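Long-range contact in MGS-MChE2 (Uncultured bacterium, PDB 5JD6), which is an alpha/beta hydrolase from a lagoon-sediment metagenome and probably acts as an esterase, hydrolysing carboxylic ester bonds: residues Thr195-Gly200 against Arg216-Ala221. Sequence-based numbering, arbitrary orientation.
Sequences TCIIWG and RLLPDA
Thr195 and Ala221 pair as the first residues of two neighbouring parallel strands, their CB atoms 3.9 Å apart on the same face of the sheet. One backbone hydrogen bond fixes this end of the ladder: Thr195 N donates to Asp220 O over 2.9 Å, in the carbonyl plane but bent at the hydrogen (144°). The Thr195 carbonyl then continues the ladder to Asp222, while Ala221 CA lies 3.2 Å from Thr195 O in a CA-H...O contact. Leu218, the first residue to leave the helical conformation, comes to the Thr195 side chain from the helix end and crosses it at about a right angle. Its CD1 meets the methyl of Thr195, CG2, at 3.7 Å; with CG2 anti to the backbone N, OG1 sits beside that N and bonds to Thr193 O. Ile197, on the same face, extends CD1 to within 4.0 Å of Ala221 CB, and Phe214 of helix 208-217 packs on it too. This buried apolar cluster contrasts with the outer side of the turn, where the partly exposed Asp220 carboxylate forms a salt bridge with Arg252. The contact thus closes the right-handed beta-alpha-beta crossover that adds the edge strand 221-226 of the alpha/beta hydrolase sheet: the main-chain N-H and C=O of Thr195 are used in strand pairing, methyl groups pack together on the face turned to helix 208-217, and the Asp220 carboxylate is turned to Arg252 rather than to this apolar face.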
loop_
_atom_site.group_PDB
_atom_site.type_symbol
_atom_site.label_atom_id
_atom_site.label_comp_id
_atom_site.label_asym_id
_atom_site.label_seq_id
_atom_site.Cartn_x
_atom_site.Cartn_y
_atom_site.Cartn_z
ATOM N N THR A 195 -9.105 -9.484 -3.673
ATOM C CA THR A 195 -8.137 -8.985 -2.708
ATOM C C THR A 195 -7.251 -10.088 -2.142
ATOM O O THR A 195 -7.735 -11.135 -1.712
ATOM C CB THR A 195 -8.839 -8.260 -1.546
ATOM O OG1 THR A 195 -9.613 -7.171 -2.062
ATOM C CG2 THR A 195 -7.818 -7.723 -0.555
ATOM N N CYS A 196 -5.946 -9.844 -2.151
ATOM C CA CYS A 196 -4.991 -10.764 -1.550
ATOM C C CYS A 196 -4.469 -10.182 -0.245
ATOM O O CYS A 196 -3.907 -9.086 -0.224
ATOM C CB CYS A 196 -3.833 -11.047 -2.508
ATOM S SG CYS A 196 -2.650 -12.269 -1.903
ATOM N N ILE A 197 -4.662 -10.913 0.846
ATOM C CA ILE A 197 -4.201 -10.454 2.147
ATOM C C ILE A 197 -3.076 -11.343 2.661
ATOM O O ILE A 197 -3.300 -12.497 3.023
ATOM C CB ILE A 197 -5.346 -10.431 3.175
ATOM C CG1 ILE A 197 -6.606 -9.826 2.555
ATOM C CG2 ILE A 197 -4.931 -9.657 4.413
ATOM C CD1 ILE A 197 -7.837 -9.972 3.421
ATOM N N ILE A 198 -1.864 -10.798 2.676
ATOM C CA ILE A 198 -0.699 -11.509 3.188
ATOM C C ILE A 198 -0.267 -10.873 4.504
ATOM O O ILE A 198 -0.147 -9.658 4.595
ATOM C CB ILE A 198 0.465 -11.487 2.180
ATOM C CG1 ILE A 198 0.005 -12.042 0.830
ATOM C CG2 ILE A 198 1.648 -12.279 2.712
ATOM C CD1 ILE A 198 1.057 -11.977 -0.252
ATOM N N TRP A 199 -0.039 -11.686 5.528
ATOM C CA TRP A 199 0.179 -11.133 6.859
ATOM C C TRP A 199 1.230 -11.895 7.657
ATOM O O TRP A 199 1.342 -13.115 7.549
ATOM C CB TRP A 199 -1.141 -11.118 7.630
ATOM C CG TRP A 199 -1.363 -9.892 8.457
ATOM C CD1 TRP A 199 -0.947 -9.679 9.739
ATOM C CD2 TRP A 199 -2.073 -8.712 8.064
ATOM N NE1 TRP A 199 -1.350 -8.436 10.166
ATOM C CE2 TRP A 199 -2.044 -7.822 9.157
ATOM C CE3 TRP A 199 -2.731 -8.321 6.893
ATOM C CZ2 TRP A 199 -2.645 -6.566 9.113
ATOM C CZ3 TRP A 199 -3.326 -7.073 6.851
ATOM C CH2 TRP A 199 -3.279 -6.210 7.954
ATOM N N GLY A 200 1.997 -11.166 8.461
ATOM C CA GLY A 200 2.899 -11.791 9.411
ATOM C C GLY A 200 2.088 -12.411 10.532
ATOM O O GLY A 200 1.156 -11.789 11.042
ATOM N N ARG A 216 -13.021 -11.425 6.771
ATOM C CA ARG A 216 -14.439 -11.553 7.099
ATOM C C ARG A 216 -15.313 -10.647 6.239
ATOM O O ARG A 216 -16.235 -11.108 5.566
ATOM C CB ARG A 216 -14.688 -11.228 8.576
ATOM C CG ARG A 216 -14.326 -12.338 9.546
ATOM C CD ARG A 216 -14.946 -12.102 10.920
ATOM N NE ARG A 216 -14.553 -10.822 11.508
ATOM C CZ ARG A 216 -15.368 -9.781 11.650
ATOM N NH1 ARG A 216 -16.629 -9.861 11.247
ATOM N NH2 ARG A 216 -14.923 -8.657 12.199
ATOM N N LEU A 217 -15.010 -9.354 6.269
ATOM C CA LEU A 217 -15.868 -8.347 5.661
ATOM C C LEU A 217 -15.785 -8.333 4.134
ATOM O O LEU A 217 -16.809 -8.275 3.458
ATOM C CB LEU A 217 -15.520 -6.968 6.224
ATOM C CG LEU A 217 -15.591 -6.879 7.751
ATOM C CD1 LEU A 217 -15.090 -5.533 8.251
ATOM C CD2 LEU A 217 -17.009 -7.138 8.236
ATOM N N LEU A 218 -14.570 -8.388 3.595
ATOM C CA LEU A 218 -14.384 -8.386 2.145
ATOM C C LEU A 218 -15.033 -9.605 1.496
ATOM O O LEU A 218 -14.786 -10.739 1.907
ATOM C CB LEU A 218 -12.895 -8.338 1.793
ATOM C CG LEU A 218 -12.201 -6.982 1.941
ATOM C CD1 LEU A 218 -10.707 -7.122 1.705
ATOM C CD2 LEU A 218 -12.804 -5.968 0.980
ATOM N N PRO A 219 -15.870 -9.369 0.474
ATOM C CA PRO A 219 -16.597 -10.441 -0.217
ATOM C C PRO A 219 -15.677 -11.389 -0.984
ATOM O O PRO A 219 -15.855 -12.604 -0.912
ATOM C CB PRO A 219 -17.517 -9.679 -1.177
ATOM C CG PRO A 219 -16.842 -8.369 -1.391
ATOM C CD PRO A 219 -16.175 -8.042 -0.088
ATOM N N ASP A 220 -14.706 -10.838 -1.704
ATOM C CA ASP A 220 -13.795 -11.649 -2.505
ATOM C C ASP A 220 -12.346 -11.415 -2.091
ATOM O O ASP A 220 -11.644 -10.602 -2.691
ATOM C CB ASP A 220 -13.979 -11.344 -3.993
ATOM C CG ASP A 220 -13.160 -12.258 -4.884
ATOM O OD1 ASP A 220 -12.777 -13.355 -4.426
ATOM O OD2 ASP A 220 -12.900 -11.879 -6.045
ATOM N N ALA A 221 -11.904 -12.134 -1.064
ATOM C CA ALA A 221 -10.553 -11.964 -0.543
ATOM C C ALA A 221 -9.928 -13.289 -0.113
ATOM O O ALA A 221 -10.621 -14.194 0.351
ATOM C CB ALA A 221 -10.559 -10.986 0.621
#